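Local atomic coordinates of translation initiation factor 6 (Methanocaldococcus jannaschii, PDB entry 1G61), a protein that binds the 50S ribosomal subunit and prevents it from joining the 30S subunit to form the 70S initiation complex. Residues 37-49 and 199-211. Sequence-based numbering, arbitrary orientation.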
loop_
_atom_site.group_PDB
_atom_site.type_symbol
_atom_site.label_atom_id
_atom_site.label_comp_id
_atom_site.label_asym_id
_atom_site.label_seq_id
_atom_site.Cartn_x
_atom_site.Cartn_y
_atom_site.Cartn_z
ATOM N N VAL A 37 12.162 -4.178 11.992
ATOM C CA VAL A 37 11.662 -5.170 11.037
ATOM C C VAL A 37 10.861 -6.235 11.761
ATOM O O VAL A 37 9.772 -6.623 11.318
ATOM C CB VAL A 37 12.824 -5.767 10.241
ATOM C CG1 VAL A 37 12.314 -6.908 9.385
ATOM C CG2 VAL A 37 13.509 -4.674 9.393
ATOM N N ASN A 38 11.390 -6.731 12.911
ATOM C CA ASN A 38 10.653 -7.773 13.620
ATOM C C ASN A 38 9.301 -7.276 14.130
ATOM O O ASN A 38 8.335 -8.059 14.083
ATOM C CB ASN A 38 11.479 -8.330 14.766
ATOM C CG ASN A 38 12.725 -9.092 14.328
ATOM O OD1 ASN A 38 12.832 -9.644 13.209
ATOM N ND2 ASN A 38 13.699 -9.095 15.249
ATOM N N GLU A 39 9.216 -6.033 14.590
ATOM C CA GLU A 39 7.956 -5.489 15.098
ATOM C C GLU A 39 6.944 -5.428 13.966
ATOM O O GLU A 39 5.758 -5.788 14.135
ATOM C CB GLU A 39 8.074 -4.095 15.720
ATOM C CG GLU A 39 8.746 -4.032 17.080
ATOM C CD GLU A 39 9.374 -2.690 17.410
ATOM O OE1 GLU A 39 8.824 -1.640 16.986
ATOM O OE2 GLU A 39 10.421 -2.653 18.112
ATOM N N VAL A 40 7.346 -4.992 12.770
ATOM C CA VAL A 40 6.441 -4.960 11.629
ATOM C C VAL A 40 5.995 -6.354 11.210
ATOM O O VAL A 40 4.808 -6.656 11.018
ATOM C CB VAL A 40 7.152 -4.178 10.486
ATOM C CG1 VAL A 40 6.321 -4.324 9.219
ATOM C CG2 VAL A 40 7.354 -2.719 10.904
ATOM N N SER A 41 6.937 -7.285 11.139
ATOM C CA SER A 41 6.650 -8.657 10.781
ATOM C C SER A 41 5.644 -9.256 11.747
ATOM O O SER A 41 4.727 -9.989 11.346
ATOM C CB SER A 41 7.956 -9.481 10.764
ATOM O OG SER A 41 7.569 -10.789 10.414
ATOM N N GLU A 42 5.772 -8.986 13.030
ATOM C CA GLU A 42 4.894 -9.585 14.026
ATOM C C GLU A 42 3.501 -9.036 13.904
ATOM O O GLU A 42 2.510 -9.740 14.030
ATOM C CB GLU A 42 5.454 -9.284 15.433
ATOM C CG GLU A 42 4.679 -9.790 16.623
ATOM C CD GLU A 42 5.324 -9.442 17.962
ATOM O OE1 GLU A 42 5.173 -10.176 18.961
ATOM O OE2 GLU A 42 6.017 -8.392 18.006
ATOM N N VAL A 43 3.349 -7.712 13.722
ATOM C CA VAL A 43 1.982 -7.188 13.709
ATOM C C VAL A 43 1.273 -7.471 12.405
ATOM O O VAL A 43 0.061 -7.729 12.397
ATOM C CB VAL A 43 1.984 -5.701 14.068
ATOM C CG1 VAL A 43 2.556 -4.871 12.949
ATOM C CG2 VAL A 43 0.570 -5.213 14.360
ATOM N N LEU A 44 1.991 -7.481 11.286
ATOM C CA LEU A 44 1.345 -7.782 9.998
ATOM C C LEU A 44 1.305 -9.267 9.706
ATOM O O LEU A 44 0.569 -9.700 8.794
ATOM C CB LEU A 44 2.101 -7.044 8.875
ATOM C CG LEU A 44 2.077 -5.525 9.025
ATOM C CD1 LEU A 44 2.849 -4.951 7.850
ATOM C CD2 LEU A 44 0.645 -4.988 9.102
ATOM N N GLU A 45 2.075 -10.058 10.452
ATOM C CA GLU A 45 2.209 -11.532 10.271
ATOM C C GLU A 45 2.679 -11.813 8.848
ATOM O O GLU A 45 2.084 -12.602 8.139
ATOM C CB GLU A 45 0.861 -12.206 10.588
ATOM C CG GLU A 45 0.416 -11.928 12.011
ATOM C CD GLU A 45 -0.867 -12.603 12.423
ATOM O OE1 GLU A 45 -1.157 -13.716 11.913
ATOM O OE2 GLU A 45 -1.566 -11.983 13.265
ATOM N N THR A 46 3.764 -11.183 8.411
ATOM C CA THR A 46 4.247 -11.296 7.040
ATOM C C THR A 46 5.733 -11.665 7.012
ATOM O O THR A 46 6.390 -11.533 8.059
ATOM C CB THR A 46 4.133 -9.948 6.290
ATOM O OG1 THR A 46 4.727 -8.967 7.141
ATOM C CG2 THR A 46 2.685 -9.595 6.016
ATOM N N LYS A 47 6.243 -12.059 5.872
ATOM C CA LYS A 47 7.647 -12.173 5.544
ATOM C C LYS A 47 8.117 -10.809 5.016
ATOM O O LYS A 47 7.493 -10.254 4.108
ATOM C CB LYS A 47 7.910 -13.297 4.544
ATOM C CG LYS A 47 7.609 -14.689 5.102
ATOM C CD LYS A 47 8.725 -15.175 6.023
ATOM C CE LYS A 47 8.493 -16.602 6.527
ATOM N NZ LYS A 47 9.675 -17.098 7.297
ATOM N N CYS A 48 9.175 -10.290 5.596
ATOM C CA CYS A 48 9.624 -8.939 5.312
ATOM C C CYS A 48 10.897 -8.969 4.485
ATOM O O CYS A 48 11.821 -9.715 4.803
ATOM C CB CYS A 48 9.891 -8.187 6.606
ATOM S SG CYS A 48 8.396 -7.738 7.492
ATOM N N LEU A 49 10.926 -8.163 3.456
ATOM C CA LEU A 49 12.127 -7.948 2.653
ATOM C C LEU A 49 12.554 -6.487 2.739
ATOM O O LEU A 49 11.714 -5.596 2.461
ATOM C CB LEU A 49 11.857 -8.267 1.170
ATOM C CG LEU A 49 13.014 -7.905 0.231
ATOM C CD1 LEU A 49 14.259 -8.744 0.535
ATOM C CD2 LEU A 49 12.597 -8.060 -1.235
ATOM N N CYS A 199 0.671 7.298 5.284
ATOM C CA CYS A 199 0.887 7.252 6.735
ATOM C C CYS A 199 0.716 5.873 7.356
ATOM O O CYS A 199 1.036 5.700 8.546
ATOM C CB CYS A 199 -0.139 8.173 7.443
ATOM S SG CYS A 199 -0.011 9.909 6.932
ATOM N N ILE A 200 0.206 4.909 6.621
ATOM C CA ILE A 200 -0.250 3.635 7.193
ATOM C C ILE A 200 0.014 2.502 6.203
ATOM O O ILE A 200 -0.196 2.667 5.011
ATOM C CB ILE A 200 -1.764 3.666 7.407
ATOM C CG1 ILE A 200 -2.208 4.767 8.396
ATOM C CG2 ILE A 200 -2.281 2.297 7.848
ATOM C CD1 ILE A 200 -3.687 5.030 8.392
ATOM N N ILE A 201 0.475 1.374 6.710
ATOM C CA ILE A 201 0.389 0.129 5.929
ATOM C C ILE A 201 -0.455 -0.850 6.743
ATOM O O ILE A 201 -0.412 -0.893 7.982
ATOM C CB ILE A 201 1.768 -0.448 5.571
ATOM C CG1 ILE A 201 2.576 -0.821 6.822
ATOM C CG2 ILE A 201 2.552 0.509 4.678
ATOM C CD1 ILE A 201 3.890 -1.522 6.544
ATOM N N ALA A 202 -1.262 -1.633 6.073
ATOM C CA ALA A 202 -2.168 -2.537 6.757
ATOM C C ALA A 202 -2.535 -3.744 5.878
ATOM O O ALA A 202 -2.521 -3.662 4.649
ATOM C CB ALA A 202 -3.471 -1.804 7.085
ATOM N N ASN A 203 -2.900 -4.805 6.555
ATOM C CA ASN A 203 -3.544 -5.945 5.901
ATOM C C ASN A 203 -4.705 -6.383 6.804
ATOM O O ASN A 203 -5.103 -5.653 7.712
ATOM C CB ASN A 203 -2.550 -7.053 5.531
ATOM C CG ASN A 203 -1.877 -7.652 6.733
ATOM O OD1 ASN A 203 -2.404 -7.568 7.859
ATOM N ND2 ASN A 203 -0.705 -8.298 6.561
ATOM N N SER A 204 -5.286 -7.563 6.527
ATOM C CA SER A 204 -6.455 -7.992 7.305
ATOM C C SER A 204 -6.083 -8.364 8.734
ATOM O O SER A 204 -7.011 -8.562 9.549
ATOM C CB SER A 204 -7.148 -9.181 6.612
ATOM O OG SER A 204 -6.332 -10.342 6.772
ATOM N N LYS A 205 -4.782 -8.507 9.040
ATOM C CA LYS A 205 -4.324 -9.000 10.319
ATOM C C LYS A 205 -3.832 -7.881 11.235
ATOM O O LYS A 205 -3.866 -8.070 12.445
ATOM C CB LYS A 205 -3.216 -10.061 10.111
ATOM C CG LYS A 205 -3.781 -11.306 9.434
ATOM C CD LYS A 205 -2.709 -12.233 8.929
ATOM C CE LYS A 205 -1.984 -11.589 7.754
ATOM N NZ LYS A 205 -0.962 -12.559 7.226
ATOM N N GLY A 206 -3.382 -6.750 10.710
ATOM C CA GLY A 206 -2.844 -5.711 11.551
ATOM C C GLY A 206 -2.473 -4.498 10.718
ATOM O O GLY A 206 -2.643 -4.482 9.490
ATOM N N ALA A 207 -2.010 -3.451 11.418
ATOM C CA ALA A 207 -1.587 -2.219 10.734
ATOM C C ALA A 207 -0.397 -1.604 11.469
ATOM O O ALA A 207 -0.230 -1.733 12.697
ATOM C CB ALA A 207 -2.718 -1.213 10.679
ATOM N N VAL A 208 0.425 -0.899 10.691
ATOM C CA VAL A 208 1.490 -0.030 11.222
ATOM C C VAL A 208 1.062 1.381 10.869
ATOM O O VAL A 208 0.913 1.690 9.669
ATOM C CB VAL A 208 2.873 -0.384 10.672
ATOM C CG1 VAL A 208 3.951 0.490 11.313
ATOM C CG2 VAL A 208 3.174 -1.857 10.910
ATOM N N VAL A 209 0.876 2.235 11.866
ATOM C CA VAL A 209 0.428 3.582 11.583
ATOM C C VAL A 209 1.520 4.573 11.978
ATOM O O VAL A 209 2.246 4.307 12.968
ATOM C CB VAL A 209 -0.872 3.959 12.346
ATOM C CG1 VAL A 209 -0.671 4.042 13.829
ATOM C CG2 VAL A 209 -1.456 5.279 11.879
ATOM N N GLY A 210 1.609 5.690 11.259
ATOM C CA GLY A 210 2.656 6.640 11.589
ATOM C C GLY A 210 2.551 7.089 13.049
ATOM O O GLY A 210 1.454 7.260 13.612
ATOM N N GLY A 211 3.709 7.316 13.670
ATOM C CA GLY A 211 3.855 7.607 15.091
ATOM C C GLY A 211 3.098 8.837 15.561
ATOM O O GLY A 211 2.763 8.958 16.769
#
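N203 CG sits between the backbone N and the carbonyl carbon (chi1 63°), which turns ND2 toward the end of helix 34-44; L44 keeps CG beside its backbone N (chi1 -62°) and sends its methyls over the β-hairpin formed by strands 200-202 and 207-210. An asparagine suits this place because it serves both sides at once. ND2 gives a nearly straight bond to L44 O (2.9 Å, 174°), in the carbonyl plane and on a lone pair, and a second to T22 O, while OD1 accepts from K205 N in an Asx turn and from G206 N, three residues on, completing an Asx motif. A leucine here would probably leave L44 O without this donor and the loop amides without their acceptor. G206 suits its place because a CB there would run into V43 O; L44 CD2 lies 3.3 Å from G206 O. Between helix and hairpin, branched side chains meet, L44 CD1 touching I201 CD1 at 3.8 Å and V43 CG1 touching V208 CG2 at 3.7 Å. K205, bent at chi3, carries CD obliquely across the E45 side chain, 3.7 Å from E45 OE1, and NZ reaches E45 O (3.2 Å) from above the carbonyl plane as well as E23 O. Where E45 leaves the helix with positive phi, side-chain donors thus take up backbone carbonyls, joining the helix end to a hairpin some 150 residues further along the chain.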